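Local coordinates for protein oligogalacturonate lyase (Yersinia enterocolitica subsp. enterocolitica, PDB 3PE7) that cleaves oligogalacturonides, breakdown products of pectin, by beta-elimination, and is built as a seven-bladed beta-propeller that binds manganese and calcium, at residues A[38-43]-A[129-134]; A[136-141]-A[193-198]. All blocks are in the same frame, centred on the assembly; numbering follows the deposited sequence.

Interaction 1. Residues A[38-43]-A[129-134]; sequences FYQKCF and TWVANS
The phenol of Tyr39 and the side chain of Thr129 reach toward each other tip to tip, and their hydroxyls make the polar part of this contact. Tyr39 OH stands 3.3 Å from Thr129 OG1, a weak hydrogen bond, and not a settled one, because the threonine proton has another acceptor within reach. Gln40 also meets Thr129 tip to tip, its chain bent at chi2 (-77°), which places CD 4.0 Å from the methyl CG2 of Thr129. This amide is probably turned over in the model; its atom named OE1 lies 3.1 Å from Trp130 O.

The two partners come from different parts of a seven-bladed beta-propeller. Residues 38-43 belong to the loop joining strands 33-34 and 49-54, whereas Thr129 to Ala132 run along strand 124-132, the first in its own four-stranded blade. The contact is buried near the centre of the chain, with the Tyr39 side chain about 8 Å from the bound manganese ion.

Apolar contact is supplied mainly by Val131. Its CG2 methyl, placed beside the backbone N, meets the edge of the Tyr39 ring near the ring plane, 3.9 Å from CE2, and the two side chains cross at about a right angle. Aromatic neighbours flank the phenol: Tyr39 CD1 sits over the centre of the Phe38 ring, 3.9 Å above its plane, while His192 packs edge-to-face with Tyr39. Phe87 of strand 87-88 touches both Gln40 and Ala132.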
loop_
_atom_site.group_PDB
_atom_site.type_symbol
_atom_site.label_atom_id
_atom_site.label_comp_id
_atom_site.label_asym_id
_atom_site.label_seq_id
_atom_site.Cartn_x
_atom_site.Cartn_y
_atom_site.Cartn_z
ATOM N N PHE A 38 1.388 2.128 0.034
ATOM C CA PHE A 38 0.892 3.456 0.421
ATOM C C PHE A 38 -0.078 3.474 1.597
ATOM O O PHE A 38 -0.232 4.509 2.252
ATOM C CB PHE A 38 0.238 4.168 -0.785
ATOM C CG PHE A 38 -0.906 3.414 -1.390
ATOM C CD1 PHE A 38 -2.203 3.561 -0.900
ATOM C CD2 PHE A 38 -0.671 2.523 -2.445
ATOM C CE1 PHE A 38 -3.264 2.840 -1.452
ATOM C CE2 PHE A 38 -1.719 1.791 -2.990
ATOM C CZ PHE A 38 -3.013 1.953 -2.501
ATOM N N TYR A 39 -0.751 2.351 1.838
ATOM C CA TYR A 39 -1.742 2.275 2.933
ATOM C C TYR A 39 -1.127 1.861 4.279
ATOM O O TYR A 39 -1.824 1.888 5.323
ATOM C CB TYR A 39 -2.920 1.372 2.535
ATOM C CG TYR A 39 -2.501 -0.013 2.083
ATOM C CD1 TYR A 39 -2.174 -0.271 0.745
ATOM C CD2 TYR A 39 -2.419 -1.066 3.006
ATOM C CE1 TYR A 39 -1.779 -1.556 0.328
ATOM C CE2 TYR A 39 -2.025 -2.329 2.603
ATOM C CZ TYR A 39 -1.692 -2.566 1.275
ATOM O OH TYR A 39 -1.312 -3.833 0.889
ATOM N N GLN A 40 0.158 1.488 4.261
ATOM C CA GLN A 40 0.898 1.041 5.465
ATOM C C GLN A 40 1.705 2.192 6.072
ATOM O O GLN A 40 2.388 2.943 5.349
ATOM C CB GLN A 40 1.842 -0.144 5.157
ATOM C CG GLN A 40 1.155 -1.441 4.628
ATOM C CD GLN A 40 0.454 -2.245 5.728
ATOM O OE1 GLN A 40 0.785 -3.422 5.958
ATOM N NE2 GLN A 40 -0.517 -1.626 6.405
ATOM N N LYS A 41 1.640 2.342 7.399
ATOM C CA LYS A 41 2.368 3.436 8.060
ATOM C C LYS A 41 3.879 3.361 7.847
ATOM O O LYS A 41 4.503 2.335 8.165
ATOM C CB LYS A 41 2.052 3.478 9.569
ATOM C CG LYS A 41 2.829 4.560 10.309
ATOM C CD LYS A 41 2.462 4.561 11.795
ATOM C CE LYS A 41 3.427 5.448 12.573
ATOM N NZ LYS A 41 3.096 5.453 14.047
ATOM N N CYS A 42 4.458 4.441 7.287
ATOM C CA CYS A 42 5.913 4.546 7.118
ATOM C C CYS A 42 6.577 5.767 7.757
ATOM O O CYS A 42 7.767 5.754 7.967
ATOM C CB CYS A 42 6.333 4.484 5.630
ATOM S SG CYS A 42 5.577 5.762 4.572
ATOM N N PHE A 43 5.804 6.823 8.027
ATOM C CA PHE A 43 6.318 7.969 8.755
ATOM C C PHE A 43 6.018 7.817 10.236
ATOM O O PHE A 43 4.946 7.373 10.587
ATOM C CB PHE A 43 5.663 9.267 8.282
ATOM C CG PHE A 43 6.130 9.726 6.949
ATOM C CD1 PHE A 43 7.309 10.458 6.823
ATOM C CD2 PHE A 43 5.360 9.453 5.816
ATOM C CE1 PHE A 43 7.726 10.919 5.552
ATOM C CE2 PHE A 43 5.783 9.874 4.555
ATOM C CZ PHE A 43 6.954 10.617 4.428
ATOM N N THR A 129 -0.527 -8.773 1.732
ATOM C CA THR A 129 -0.013 -7.976 2.838
ATOM C C THR A 129 -0.850 -8.193 4.108
ATOM O O THR A 129 -2.064 -8.198 4.041
ATOM C CB THR A 129 -0.014 -6.477 2.452
ATOM O OG1 THR A 129 0.773 -6.302 1.255
ATOM C CG2 THR A 129 0.591 -5.627 3.553
ATOM N N TRP A 130 -0.180 -8.381 5.238
ATOM C CA TRP A 130 -0.870 -8.454 6.540
ATOM C C TRP A 130 -1.130 -7.031 7.024
ATOM O O TRP A 130 -0.220 -6.182 6.976
ATOM C CB TRP A 130 -0.007 -9.210 7.549
ATOM C CG TRP A 130 0.146 -10.639 7.192
ATOM C CD1 TRP A 130 1.044 -11.172 6.313
ATOM C CD2 TRP A 130 -0.643 -11.734 7.677
ATOM N NE1 TRP A 130 0.869 -12.543 6.226
ATOM C CE2 TRP A 130 -0.162 -12.910 7.054
ATOM C CE3 TRP A 130 -1.717 -11.834 8.573
ATOM C CZ2 TRP A 130 -0.709 -14.180 7.314
ATOM C CZ3 TRP A 130 -2.267 -13.098 8.825
ATOM C CH2 TRP A 130 -1.758 -14.251 8.201
ATOM N N VAL A 131 -2.353 -6.759 7.496
ATOM C CA VAL A 131 -2.728 -5.379 7.873
ATOM C C VAL A 131 -3.228 -5.363 9.311
ATOM O O VAL A 131 -4.046 -6.194 9.687
ATOM C CB VAL A 131 -3.828 -4.818 6.921
ATOM C CG1 VAL A 131 -4.430 -3.497 7.459
ATOM C CG2 VAL A 131 -3.253 -4.617 5.528
ATOM N N ALA A 132 -2.729 -4.415 10.104
ATOM C CA ALA A 132 -3.100 -4.355 11.521
ATOM C C ALA A 132 -4.374 -3.563 11.749
ATOM O O ALA A 132 -4.777 -2.739 10.928
ATOM C CB ALA A 132 -1.961 -3.766 12.348
ATOM N N ASN A 133 -5.012 -3.830 12.886
ATOM C CA ASN A 133 -6.047 -2.941 13.397
ATOM C C ASN A 133 -5.424 -1.645 13.949
ATOM O O ASN A 133 -4.208 -1.544 14.103
ATOM C CB ASN A 133 -6.885 -3.680 14.457
ATOM C CG ASN A 133 -6.089 -4.025 15.718
ATOM O OD1 ASN A 133 -4.871 -4.110 15.701
ATOM N ND2 ASN A 133 -6.798 -4.210 16.826
ATOM N N SER A 134 -6.248 -0.637 14.220
ATOM C CA SER A 134 -5.713 0.653 14.657
ATOM C C SER A 134 -4.922 0.553 15.959
ATOM O O SER A 134 -3.908 1.235 16.130
ATOM C CB SER A 134 -6.841 1.672 14.796
ATOM O OG SER A 134 -7.408 1.962 13.530
#

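Interaction 2. Residues A[136-141]-A[193-198]; sequences CTKLVG and PIYRPY
Val140 packs against Tyr195 and Pro193 where two neighbouring blades of the propeller lie face against face. Strand 138-145 is the second strand of one blade and strand 190-196 the first of the next; their short segments approach to 6.2 Å with N-to-C directions 144° apart, and no hydrogen bond joins them. The two methyls of Val140 divide the work. CG1 makes an off-centre CH-pi contact, 4.2 Å from the centroid of the Tyr195 ring and 30° off its normal, whereas CG2 lies 4.0 Å from Pro193 CB and also close to the backbone N of Tyr195. Farther along, the proline ring places its CG 3.6 Å from the CA of Gly141.

Lys138 handles the other end of the tyrosine, crossing it at about a right angle. Its CB lies by Tyr195 CE1 and OH, obliquely to the ring. CG stays a little farther from the hydroxyl, and CD comes to 3.5 Å from Tyr195 OH. At chi3 the chain bends (-79°), which keeps CE beside the same oxygen, at 3.9 Å. The ammonium NZ then passes on to salt bridges with Glu223 and Asp200, both from the blade that carries Tyr195. Glu223 OE1 also hydrogen-bonds Tyr195 OH, and one carboxylate thus serves both tips.

The backbone N of Tyr195 is buried here without a partner in the model. With no hydrogen bond between the segments, the blades meet here by apolar packing around the valine, with polar bonds at its margin; there the two carboxylates would be expected to favour a charged lysine, and the bond from Glu223 holds the phenol oxygen.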
loop_
_atom_site.group_PDB
_atom_site.type_symbol
_atom_site.label_atom_id
_atom_site.label_comp_id
_atom_site.label_asym_id
_atom_site.label_seq_id
_atom_site.Cartn_x
_atom_site.Cartn_y
_atom_site.Cartn_z
ATOM N N CYS A 136 -3.157 -1.919 16.858
ATOM C CA CYS A 136 -1.985 -2.765 16.577
ATOM C C CYS A 136 -1.904 -3.918 17.587
ATOM O O CYS A 136 -0.866 -4.138 18.221
ATOM C CB CYS A 136 -0.694 -1.937 16.509
ATOM S SG CYS A 136 0.627 -2.743 15.565
ATOM N N THR A 137 -3.029 -4.621 17.728
ATOM C CA THR A 137 -3.112 -5.806 18.580
ATOM C C THR A 137 -3.494 -7.056 17.798
ATOM O O THR A 137 -3.355 -8.183 18.313
ATOM C CB THR A 137 -4.122 -5.607 19.749
ATOM O OG1 THR A 137 -5.433 -5.313 19.225
ATOM C CG2 THR A 137 -3.657 -4.518 20.692
ATOM N N LYS A 138 -3.966 -6.857 16.560
ATOM C CA LYS A 138 -4.439 -7.935 15.676
ATOM C C LYS A 138 -4.038 -7.645 14.225
ATOM O O LYS A 138 -3.865 -6.490 13.859
ATOM C CB LYS A 138 -5.962 -8.088 15.735
ATOM C CG LYS A 138 -6.497 -8.651 17.067
ATOM C CD LYS A 138 -8.007 -8.616 17.116
ATOM C CE LYS A 138 -8.489 -7.216 17.439
ATOM N NZ LYS A 138 -9.964 -7.155 17.721
ATOM N N LEU A 139 -3.892 -8.704 13.427
ATOM C CA LEU A 139 -3.617 -8.591 11.986
ATOM C C LEU A 139 -4.625 -9.396 11.199
ATOM O O LEU A 139 -5.108 -10.428 11.677
ATOM C CB LEU A 139 -2.246 -9.179 11.655
ATOM C CG LEU A 139 -0.943 -8.639 12.208
ATOM C CD1 LEU A 139 0.166 -9.531 11.661
ATOM C CD2 LEU A 139 -0.712 -7.195 11.797
ATOM N N VAL A 140 -4.960 -8.918 10.001
ATOM C CA VAL A 140 -5.662 -9.751 9.022
ATOM C C VAL A 140 -4.763 -10.002 7.806
ATOM O O VAL A 140 -3.953 -9.151 7.430
ATOM C CB VAL A 140 -7.041 -9.201 8.579
ATOM C CG1 VAL A 140 -8.084 -9.444 9.681
ATOM C CG2 VAL A 140 -6.980 -7.711 8.204
ATOM N N GLY A 141 -4.916 -11.188 7.216
ATOM C CA GLY A 141 -4.152 -11.563 6.020
ATOM C C GLY A 141 -4.765 -12.774 5.354
ATOM O O GLY A 141 -5.663 -13.405 5.911
ATOM N N PRO A 193 -7.225 -8.057 2.550
ATOM C CA PRO A 193 -8.054 -7.805 3.738
ATOM C C PRO A 193 -7.515 -6.608 4.520
ATOM O O PRO A 193 -6.309 -6.490 4.710
ATOM C CB PRO A 193 -7.918 -9.099 4.547
ATOM C CG PRO A 193 -6.556 -9.632 4.154
ATOM C CD PRO A 193 -6.451 -9.308 2.687
ATOM N N ILE A 194 -8.409 -5.725 4.957
ATOM C CA ILE A 194 -7.999 -4.505 5.639
ATOM C C ILE A 194 -9.003 -4.221 6.765
ATOM O O ILE A 194 -10.199 -4.041 6.498
ATOM C CB ILE A 194 -7.893 -3.301 4.648
ATOM C CG1 ILE A 194 -9.037 -3.324 3.625
ATOM C CG2 ILE A 194 -6.489 -3.286 3.932
ATOM C CD1 ILE A 194 -9.138 -2.120 2.659
ATOM N N TYR A 195 -8.520 -4.219 8.005
ATOM C CA TYR A 195 -9.334 -3.766 9.158
ATOM C C TYR A 195 -9.825 -2.335 8.899
ATOM O O TYR A 195 -9.051 -1.494 8.447
ATOM C CB TYR A 195 -8.501 -3.757 10.446
ATOM C CG TYR A 195 -8.628 -4.994 11.309
ATOM C CD1 TYR A 195 -7.520 -5.817 11.553
ATOM C CD2 TYR A 195 -9.845 -5.317 11.920
ATOM C CE1 TYR A 195 -7.637 -6.958 12.366
ATOM C CE2 TYR A 195 -9.971 -6.429 12.714
ATOM C CZ TYR A 195 -8.867 -7.246 12.941
ATOM O OH TYR A 195 -9.008 -8.339 13.749
ATOM N N ARG A 196 -11.093 -2.053 9.206
ATOM C CA ARG A 196 -11.572 -0.671 9.209
ATOM C C ARG A 196 -10.879 0.069 10.357
ATOM O O ARG A 196 -10.940 -0.387 11.501
ATOM C CB ARG A 196 -13.085 -0.621 9.421
ATOM C CG ARG A 196 -13.641 0.819 9.417
ATOM C CD ARG A 196 -15.174 0.805 9.521
ATOM N NE ARG A 196 -15.745 2.160 9.488
ATOM C CZ ARG A 196 -17.002 2.434 9.848
ATOM N NH1 ARG A 196 -17.474 3.669 9.765
ATOM N NH2 ARG A 196 -17.792 1.456 10.298
ATOM N N PRO A 197 -10.202 1.203 10.061
ATOM C CA PRO A 197 -9.612 1.959 11.161
ATOM C C PRO A 197 -10.655 2.280 12.246
ATOM O O PRO A 197 -11.762 2.721 11.928
ATOM C CB PRO A 197 -9.124 3.241 10.482
ATOM C CG PRO A 197 -8.797 2.832 9.086
ATOM C CD PRO A 197 -9.874 1.801 8.753
ATOM N N TYR A 198 -10.282 2.034 13.504
ATOM C CA TYR A 198 -11.112 2.335 14.703
ATOM C C TYR A 198 -12.402 1.537 14.801
ATOM O O TYR A 198 -13.291 1.865 15.614
ATOM C CB TYR A 198 -11.364 3.861 14.828
ATOM C CG TYR A 198 -10.081 4.636 14.629
ATOM C CD1 TYR A 198 -9.094 4.647 15.606
ATOM C CD2 TYR A 198 -9.826 5.302 13.431
ATOM C CE1 TYR A 198 -7.901 5.331 15.404
ATOM C CE2 TYR A 198 -8.643 5.973 13.215
ATOM C CZ TYR A 198 -7.684 5.989 14.191
ATOM O OH TYR A 198 -6.509 6.674 13.983
#

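How the interactions relate
The two contacts follow one another along the chain, interaction 1 closing before interaction 2 opens, and their centres are 9 Å apart. Strands 124-132 and 138-145, which contribute one segment to each, are consecutive antiparallel neighbours in the same blade, joined directly by the backbone bond from Val131 N to Val140 O (2.9 Å). At the turn between them, Ser134 OG probably hydrogen-bonds Tyr198 N, linking 129-134 to 193-198 as well. One blade is thus engaged in two directions: its first strand meets the 38-43 loop near the manganese-binding centre, and its second strand packs on the following blade, about 14 Å from the chain centre.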